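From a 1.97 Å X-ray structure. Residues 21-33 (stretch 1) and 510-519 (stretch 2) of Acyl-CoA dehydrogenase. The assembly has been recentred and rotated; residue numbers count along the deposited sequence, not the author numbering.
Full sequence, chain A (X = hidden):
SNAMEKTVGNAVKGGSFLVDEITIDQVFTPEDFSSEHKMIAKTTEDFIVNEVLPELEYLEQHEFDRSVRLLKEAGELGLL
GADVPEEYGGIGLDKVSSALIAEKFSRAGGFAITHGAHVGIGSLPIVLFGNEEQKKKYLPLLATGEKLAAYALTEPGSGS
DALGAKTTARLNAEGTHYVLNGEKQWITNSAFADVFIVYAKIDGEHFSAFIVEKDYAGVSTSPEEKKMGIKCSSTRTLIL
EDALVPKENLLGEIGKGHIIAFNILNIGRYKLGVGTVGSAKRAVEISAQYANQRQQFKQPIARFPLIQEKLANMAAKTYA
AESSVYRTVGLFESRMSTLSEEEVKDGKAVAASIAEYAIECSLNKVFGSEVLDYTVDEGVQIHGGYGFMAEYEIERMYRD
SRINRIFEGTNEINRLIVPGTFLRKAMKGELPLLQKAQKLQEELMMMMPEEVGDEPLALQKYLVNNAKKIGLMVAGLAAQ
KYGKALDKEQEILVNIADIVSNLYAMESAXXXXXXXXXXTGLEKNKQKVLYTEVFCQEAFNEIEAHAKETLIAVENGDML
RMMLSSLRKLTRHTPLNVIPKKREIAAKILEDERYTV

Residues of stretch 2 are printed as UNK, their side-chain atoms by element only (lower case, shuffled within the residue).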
ATOM      1  N   GLU A  21      -1.720 -27.572 -21.603  1.00 64.34           N
ATOM      2  CA  GLU A  21      -1.176 -28.151 -20.391  1.00 64.37           C
ATOM      3  C   GLU A  21       0.352 -28.038 -20.454  1.00 62.88           C
ATOM      4  O   GLU A  21       1.026 -28.977 -20.884  1.00 64.64           O
ATOM      5  CB  GLU A  21      -1.632 -29.620 -20.290  1.00 66.17           C
ATOM      6  CG  GLU A  21      -2.037 -30.089 -18.902  1.00 70.01           C
ATOM      7  CD  GLU A  21      -0.886 -30.727 -18.133  1.00 75.04           C
ATOM      8  OE1 GLU A  21       0.205 -30.112 -18.044  1.00 76.63           O
ATOM      9  OE2 GLU A  21      -1.076 -31.849 -17.609  1.00 77.79           O
ATOM     10  N   ILE A  22       0.894 -26.896 -20.039  1.00 59.81           N
ATOM     11  CA  ILE A  22       2.338 -26.651 -20.111  1.00 57.32           C
ATOM     12  C   ILE A  22       3.119 -27.603 -19.202  1.00 57.24           C
ATOM     13  O   ILE A  22       2.693 -27.917 -18.098  1.00 56.47           O
ATOM     14  CB  ILE A  22       2.702 -25.179 -19.762  1.00 55.38           C
ATOM     15  CG1 ILE A  22       1.847 -24.183 -20.565  1.00 52.22           C
ATOM     16  CG2 ILE A  22       4.222 -24.948 -19.887  1.00 54.95           C
ATOM     17  CD1 ILE A  22       2.036 -24.178 -22.079  1.00 52.40           C
ATOM     18  N   THR A  23       4.275 -28.035 -19.684  1.00 57.51           N
ATOM     19  CA  THR A  23       5.048 -29.085 -19.068  1.00 58.33           C
ATOM     20  C   THR A  23       6.341 -28.527 -18.456  1.00 57.49           C
ATOM     21  O   THR A  23       6.837 -27.495 -18.915  1.00 56.04           O
ATOM     22  CB  THR A  23       5.365 -30.141 -20.169  1.00 60.03           C
ATOM     23  OG1 THR A  23       5.254 -31.452 -19.618  1.00 64.70           O
ATOM     24  CG2 THR A  23       6.722 -29.950 -20.793  1.00 58.67           C
ATOM     25  N   ILE A  24       6.900 -29.207 -17.447  1.00 58.08           N
ATOM     26  CA  ILE A  24       8.156 -28.738 -16.803  1.00 58.21           C
ATOM     27  C   ILE A  24       9.296 -28.467 -17.783  1.00 59.49           C
ATOM     28  O   ILE A  24      10.121 -27.576 -17.561  1.00 58.76           O
ATOM     29  CB  ILE A  24       8.682 -29.658 -15.663  1.00 58.15           C
ATOM     30  CG1 ILE A  24       8.726 -31.134 -16.089  1.00 60.33           C
ATOM     31  CG2 ILE A  24       7.854 -29.485 -14.415  1.00 57.13           C
ATOM     32  CD1 ILE A  24       9.632 -31.974 -15.229  1.00 59.10           C
ATOM     33  N   ASP A  25       9.333 -29.238 -18.869  1.00 61.33           N
ATOM     34  CA  ASP A  25      10.320 -29.051 -19.927  1.00 62.39           C
ATOM     35  C   ASP A  25      10.110 -27.763 -20.726  1.00 60.95           C
ATOM     36  O   ASP A  25      11.030 -27.288 -21.387  1.00 61.16           O
ATOM     37  CB  ASP A  25      10.328 -30.256 -20.874  1.00 64.78           C
ATOM     38  CG  ASP A  25      11.440 -31.224 -20.566  1.00 69.22           C
ATOM     39  OD1 ASP A  25      11.124 -32.393 -20.257  1.00 74.97           O
ATOM     40  OD2 ASP A  25      12.629 -30.814 -20.632  1.00 74.75           O
ATOM     41  N   GLN A  26       8.912 -27.191 -20.660  1.00 59.70           N
ATOM     42  CA  GLN A  26       8.617 -25.967 -21.411  1.00 57.78           C
ATOM     43  C   GLN A  26       8.735 -24.693 -20.563  1.00 56.03           C
ATOM     44  O   GLN A  26       8.313 -23.620 -21.001  1.00 55.01           O
ATOM     45  CB  GLN A  26       7.233 -26.045 -22.041  1.00 57.96           C
ATOM     46  CG  GLN A  26       7.031 -27.230 -23.007  1.00 59.27           C
ATOM     47  CD  GLN A  26       5.576 -27.446 -23.260  1.00 59.38           C
ATOM     48  OE1 GLN A  26       4.815 -27.650 -22.327  1.00 60.84           O
ATOM     49  NE2 GLN A  26       5.163 -27.359 -24.513  1.00 60.72           N
ATOM     50  N   VAL A  27       9.298 -24.806 -19.360  1.00 54.61           N
ATOM     51  CA  VAL A  27       9.561 -23.607 -18.562  1.00 52.98           C
ATOM     52  C   VAL A  27      11.023 -23.467 -18.177  1.00 52.07           C
ATOM     53  O   VAL A  27      11.706 -24.454 -17.854  1.00 53.18           O
ATOM     54  CB  VAL A  27       8.672 -23.504 -17.283  1.00 52.49           C
ATOM     55  CG1 VAL A  27       7.193 -23.490 -17.644  1.00 53.54           C
ATOM     56  CG2 VAL A  27       8.985 -24.617 -16.307  1.00 52.79           C
ATOM     57  N   PHE A  28      11.494 -22.230 -18.223  1.00 49.96           N
ATOM     58  CA  PHE A  28      12.812 -21.881 -17.711  1.00 49.19           C
ATOM     59  C   PHE A  28      12.671 -21.397 -16.256  1.00 47.99           C
ATOM     60  O   PHE A  28      11.745 -20.649 -15.939  1.00 47.50           O
ATOM     61  CB  PHE A  28      13.469 -20.814 -18.603  1.00 48.59           C
ATOM     62  CG  PHE A  28      14.864 -20.455 -18.181  1.00 48.30           C
ATOM     63  CD1 PHE A  28      15.940 -21.244 -18.574  1.00 48.77           C
ATOM     64  CD2 PHE A  28      15.096 -19.343 -17.371  1.00 46.17           C
ATOM     65  CE1 PHE A  28      17.236 -20.940 -18.172  1.00 49.24           C
ATOM     66  CE2 PHE A  28      16.376 -19.032 -16.950  1.00 46.61           C
ATOM     67  CZ  PHE A  28      17.458 -19.828 -17.364  1.00 48.98           C
ATOM     68  N   THR A  29      13.564 -21.850 -15.376  1.00 47.31           N
ATOM     69  CA  THR A  29      13.521 -21.476 -13.964  1.00 45.99           C
ATOM     70  C   THR A  29      14.909 -21.035 -13.478  1.00 45.63           C
ATOM     71  O   THR A  29      15.899 -21.344 -14.117  1.00 45.43           O
ATOM     72  CB  THR A  29      13.042 -22.660 -13.057  1.00 46.70           C
ATOM     73  OG1 THR A  29      14.122 -23.557 -12.861  1.00 48.17           O
ATOM     74  CG2 THR A  29      11.842 -23.401 -13.643  1.00 45.21           C
ATOM     75  N   PRO A  30      14.983 -20.344 -12.324  1.00 44.90           N
ATOM     76  CA  PRO A  30      16.316 -20.014 -11.825  1.00 45.08           C
ATOM     77  C   PRO A  30      17.239 -21.225 -11.614  1.00 46.85           C
ATOM     78  O   PRO A  30      18.466 -21.058 -11.623  1.00 47.74           O
ATOM     79  CB  PRO A  30      16.031 -19.287 -10.506  1.00 43.97           C
ATOM     80  CG  PRO A  30      14.655 -18.632 -10.708  1.00 42.56           C
ATOM     81  CD  PRO A  30      13.914 -19.594 -11.622  1.00 44.26           C
ATOM     82  N   GLU A  31      16.675 -22.428 -11.437  1.00 47.58           N
ATOM     83  CA  GLU A  31      17.490 -23.646 -11.260  1.00 48.42           C
ATOM     84  C   GLU A  31      18.224 -24.030 -12.555  1.00 49.67           C
ATOM     85  O   GLU A  31      19.213 -24.772 -12.537  1.00 50.04           O
ATOM     86  CB  GLU A  31      16.640 -24.826 -10.713  1.00 49.13           C
ATOM     87  CG  GLU A  31      16.235 -24.712  -9.235  1.00 47.46           C
ATOM     88  CD  GLU A  31      15.298 -23.501  -8.919  1.00 48.67           C
ATOM     89  OE1 GLU A  31      14.227 -23.358  -9.538  1.00 45.74           O
ATOM     90  OE2 GLU A  31      15.637 -22.701  -8.026  1.00 47.82           O
ATOM     91  N   ASP A  32      17.748 -23.476 -13.670  1.00 49.41           N
ATOM     92  CA  ASP A  32      18.357 -23.644 -14.975  1.00 49.65           C
ATOM     93  C   ASP A  32      19.504 -22.658 -15.287  1.00 49.07           C
ATOM     94  O   ASP A  32      20.084 -22.732 -16.365  1.00 49.37           O
ATOM     95  CB  ASP A  32      17.260 -23.551 -16.045  1.00 49.90           C
ATOM     96  CG  ASP A  32      16.178 -24.630 -15.868  1.00 53.17           C
ATOM     97  OD1 ASP A  32      16.563 -25.787 -15.590  1.00 57.53           O
ATOM     98  OD2 ASP A  32      14.968 -24.339 -15.994  1.00 51.14           O
ATOM     99  N   PHE A  33      19.831 -21.742 -14.370  1.00 46.81           N
ATOM    100  CA  PHE A  33      20.943 -20.809 -14.590  1.00 46.21           C
ATOM    101  C   PHE A  33      22.234 -21.606 -14.809  1.00 48.08           C
ATOM    102  O   PHE A  33      22.456 -22.588 -14.112  1.00 48.90           O
ATOM    103  CB  PHE A  33      21.169 -19.906 -13.375  1.00 44.86           C
ATOM    104  CG  PHE A  33      20.092 -18.848 -13.158  1.00 43.38           C
ATOM    105  CD1 PHE A  33      19.918 -18.288 -11.906  1.00 42.54           C
ATOM    106  CD2 PHE A  33      19.261 -18.446 -14.189  1.00 44.60           C
ATOM    107  CE1 PHE A  33      18.927 -17.310 -11.677  1.00 44.36           C
ATOM    108  CE2 PHE A  33      18.261 -17.468 -13.971  1.00 44.62           C
ATOM    109  CZ  PHE A  33      18.113 -16.908 -12.717  1.00 44.20           C
ATOM    110  N   UNK A 510       4.049 -23.725  -9.571  1.00 42.80           N
ATOM    111  CA  UNK A 510       3.832 -25.188  -9.582  1.00 44.17           C
ATOM    112  C   UNK A 510       4.888 -25.900 -10.423  1.00 45.08           C
ATOM    113  O   UNK A 510       5.524 -26.854  -9.965  1.00 46.12           O
ATOM    114  c   UNK A 510       2.426 -25.580 -10.073  1.00 44.32           C
ATOM    115  c   UNK A 510       2.328 -27.103 -10.259  1.00 45.93           C
ATOM    116  c   UNK A 510       1.384 -25.135  -9.072  1.00 42.86           C
ATOM    117  N   UNK A 511       5.086 -25.401 -11.642  1.00 45.47           N
ATOM    118  CA  UNK A 511       5.961 -26.049 -12.609  1.00 46.10           C
ATOM    119  C   UNK A 511       7.397 -25.961 -12.173  1.00 46.68           C
ATOM    120  O   UNK A 511       8.143 -26.926 -12.332  1.00 47.05           O
ATOM    121  c   UNK A 511       5.771 -25.476 -14.018  1.00 46.11           C
ATOM    122  c   UNK A 511       4.259 -27.333 -14.803  1.00 49.16           C
ATOM    123  c   UNK A 511       4.277 -25.134 -16.028  1.00 46.29           C
ATOM    124  c   UNK A 511       4.424 -25.823 -14.669  1.00 46.40           C
ATOM    125  N   UNK A 512       7.785 -24.818 -11.599  1.00 45.77           N
ATOM    126  CA  UNK A 512       9.152 -24.668 -11.091  1.00 46.20           C
ATOM    127  C   UNK A 512       9.427 -25.637  -9.942  1.00 46.73           C
ATOM    128  O   UNK A 512      10.507 -26.252  -9.876  1.00 48.44           O
ATOM    129  c   UNK A 512       9.441 -23.222 -10.650  1.00 45.38           C
ATOM    130  c   UNK A 512      10.791 -23.060  -9.995  1.00 43.99           C
ATOM    131  n   UNK A 512      13.951 -20.429  -7.752  1.00 40.93           N
ATOM    132  n   UNK A 512      11.957 -19.351  -8.238  1.00 40.41           N
ATOM    133  n   UNK A 512      12.311 -21.524  -8.920  1.00 41.34           N
ATOM    134  c   UNK A 512      12.740 -20.437  -8.299  1.00 42.01           C
ATOM    135  c   UNK A 512      11.009 -21.643  -9.546  1.00 43.25           C
ATOM    136  N   UNK A 513       8.456 -25.777  -9.047  1.00 45.99           N
ATOM    137  CA  UNK A 513       8.606 -26.681  -7.918  1.00 46.78           C
ATOM    138  C   UNK A 513       8.616 -28.162  -8.428  1.00 48.90           C
ATOM    139  O   UNK A 513       9.436 -28.973  -8.007  1.00 48.96           O
ATOM    140  c   UNK A 513       7.509 -26.429  -6.852  1.00 47.06           C
ATOM    141  c   UNK A 513       7.712 -27.336  -5.631  1.00 45.60           C
ATOM    142  o   UNK A 513       7.516 -25.030  -6.465  1.00 43.38           O
ATOM    143  N   UNK A 514       7.714 -28.470  -9.352  1.00 49.96           N
ATOM    144  CA  UNK A 514       7.638 -29.786  -9.970  1.00 52.69           C
ATOM    145  C   UNK A 514       8.960 -30.140 -10.641  1.00 53.59           C
ATOM    146  O   UNK A 514       9.498 -31.243 -10.441  1.00 54.92           O
ATOM    147  c   UNK A 514       6.508 -29.792 -10.996  1.00 53.37           C
ATOM    148  c   UNK A 514       6.128 -31.178 -11.497  1.00 58.80           C
ATOM    149  o   UNK A 514       4.212 -30.238 -12.614  1.00 62.72           O
ATOM    150  o   UNK A 514       5.193 -32.000 -13.546  1.00 65.37           O
ATOM    151  c   UNK A 514       5.098 -31.137 -12.632  1.00 63.37           C
ATOM    152  N   UNK A 515       9.502 -29.200 -11.415  1.00 52.48           N
ATOM    153  CA  UNK A 515      10.799 -29.404 -12.037  1.00 53.59           C
ATOM    154  C   UNK A 515      11.923 -29.658 -11.020  1.00 53.00           C
ATOM    155  O   UNK A 515      12.756 -30.555 -11.220  1.00 53.94           O
ATOM    156  n   UNK A 515      13.043 -26.756 -16.782  1.00 54.75           N
ATOM    157  c   UNK A 515      12.904 -28.176 -14.838  1.00 57.55           C
ATOM    158  c   UNK A 515      12.272 -27.016 -15.526  1.00 54.64           C
ATOM    159  c   UNK A 515      11.149 -28.253 -12.996  1.00 53.01           C
ATOM    160  c   UNK A 515      12.632 -28.219 -13.356  1.00 55.97           C
ATOM    161  N   UNK A 516      11.931 -28.889  -9.935  1.00 51.28           N
ATOM    162  CA  UNK A 516      12.924 -29.038  -8.881  1.00 51.44           C
ATOM    163  C   UNK A 516      12.873 -30.432  -8.261  1.00 53.11           C
ATOM    164  O   UNK A 516      13.907 -31.065  -8.052  1.00 53.49           O
ATOM    165  c   UNK A 516      12.732 -28.001  -7.824  1.00 50.67           C
ATOM    166  N   UNK A 517      11.660 -30.885  -7.974  1.00 53.53           N
ATOM    167  CA  UNK A 517      11.433 -32.186  -7.367  1.00 55.63           C
ATOM    168  C   UNK A 517      12.056 -33.267  -8.264  1.00 58.27           C
ATOM    169  O   UNK A 517      12.879 -34.052  -7.804  1.00 59.51           O
ATOM    170  c   UNK A 517       8.026 -31.368  -5.794  1.00 47.15           C
ATOM    171  c   UNK A 517       9.494 -31.526  -5.906  1.00 51.23           C
ATOM    172  c   UNK A 517       9.932 -32.415  -7.073  1.00 54.62           C
ATOM    173  c   UNK A 517       9.618 -33.929  -6.754  1.00 57.48           C
ATOM    174  N   UNK A 518      11.713 -33.231  -9.547  1.00 59.74           N
ATOM    175  CA  UNK A 518      12.182 -34.197 -10.521  1.00 62.61           C
ATOM    176  C   UNK A 518      13.659 -34.073 -10.768  1.00 63.15           C
ATOM    177  O   UNK A 518      14.272 -34.995 -11.293  1.00 64.24           O
ATOM    178  c   UNK A 518       9.898 -34.008 -11.513  1.00 66.03           C
ATOM    179  c   UNK A 518      11.399 -34.044 -11.819  1.00 63.06           C
ATOM    180  c   UNK A 518       8.995 -34.471 -12.642  1.00 73.27           C
ATOM    181  c   UNK A 518       7.549 -34.443 -12.154  1.00 71.41           C
ATOM    182  n   UNK A 518       6.533 -34.400 -13.242  1.00 73.15           N
ATOM    183  N   UNK A 519      14.234 -32.947 -10.359  1.00 62.24           N
ATOM    184  CA  UNK A 519      15.659 -32.697 -10.536  1.00 62.67           C
ATOM    185  C   UNK A 519      16.517 -33.017  -9.302  1.00 63.61           C
ATOM    186  O   UNK A 519      17.597 -33.601  -9.432  1.00 64.49           O
ATOM    187  c   UNK A 519      17.379 -30.903 -11.146  1.00 60.79           C
ATOM    188  o   UNK A 519      15.240 -31.063 -12.268  1.00 61.69           O
ATOM    189  c   UNK A 519      15.891 -31.238 -11.006  1.00 61.51           C
TER
HETATM  190  O   HOH W   1       5.126 -31.248 -16.322  1.00 71.95           O
HETATM  191  O   HOH W   2      13.290 -25.702 -10.907  1.00 47.75           O

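Stretch 2 is a continuous helix, and the loop of stretch 1, with its two short 3-10 segments, lies along one side of it. Position 510 carries three side-chain carbons, one bonded to CA and bearing the other two, and touches nothing on stretch 1. Branching at CB without a heteroatom makes it valine, Val510.

At position 511 the CA-to-CB bond points toward the loop, and four carbons, forked at the second, lie among Ile22, Ile24 and Val27. This is leucine. Leu511 CD1 lies 3.7 Å from Val27 CG1 and 3.9 Å from Ile22 CG2, while Leu511 CD2 is 4.2 Å from Ile24 CG2, so both methyls are used in apolar packing.

Position 512 has three carbons, a nitrogen, then a carbon carrying two more nitrogens, and the chain meets Thr29, Pro30 and Glu31: a guanidinium, hence arginine. Its fully extended chain brings Arg512 NE within 2.7 Å of Glu31 OE1 and Arg512 NH2 within 2.8 Å of Glu31 OE2, a two-pronged salt bridge with Glu31 OE1 at the edge of the guanidinium. Over one face sits Pro30, its CG 3.5 Å from Arg512 NH2, and Thr29 CG2 packs on the aliphatic part, 3.8 Å from Arg512 CG.

Position 513 bears one carbon carrying an oxygen and a carbon, and its CB points away from the loop. The CB branch with one oxygen identifies threonine, Thr513.

Position 514 shows three carbons, the third holding two oxygens, and meets Ile24; the end group is the carboxylate of glutamate. Glu514 CD is 3.7 Å from Ile24 CG2, and water 1 links the residue to the loop backbone, accepting from Ile24 N at 2.9 Å and donating to Glu514 OE2 at 2.9 Å.

Position 515 has four carbons in a row ending in a nitrogen, which lies close to Val27 O and Asp32 OD2; this is lysine. Lys515 NZ donates to Val27 O at 2.9 Å and forms a salt bridge with Asp32 OD2 at 3.2 Å; its stem passes the loop backbone, with CE 3.0 Å from Ile24 O.

Position 516 has a single side-chain carbon, which makes no contact with the loop; it is alanine, Ala516.

Position 517 has four carbons, forked at the first with one arm two carbons long, and is out of reach of the loop: isoleucine, Ile517.

Position 518 again has four carbons in a row and a terminal nitrogen, and its chain meets Ile24, so it is lysine. Lys518 CD approaches Ile24 CD1 at 3.7 Å, while Lys518 NZ turns back along the helix to Glu514 OE2 at 2.8 Å in a salt bridge.

Position 519, one carbon bearing an oxygen and a carbon, has no contact with the loop and is threonine; Thr519 OG1 donates to Lys515 O at 2.7 Å.

The contact thus joins an apolar patch around Leu511 to a charged one around Arg512 and Lys515. Asp32 OD2 also accepts from Thr29 N at 2.9 Å, so the carboxylate that meets Lys515 is tied to its own loop. Water 2 completes the seam, accepting from Thr29 OG1 and donating to Glu31 OE1 and Arg512 O.

Stretch 2, residues 510-519: VLRTEKAIKT
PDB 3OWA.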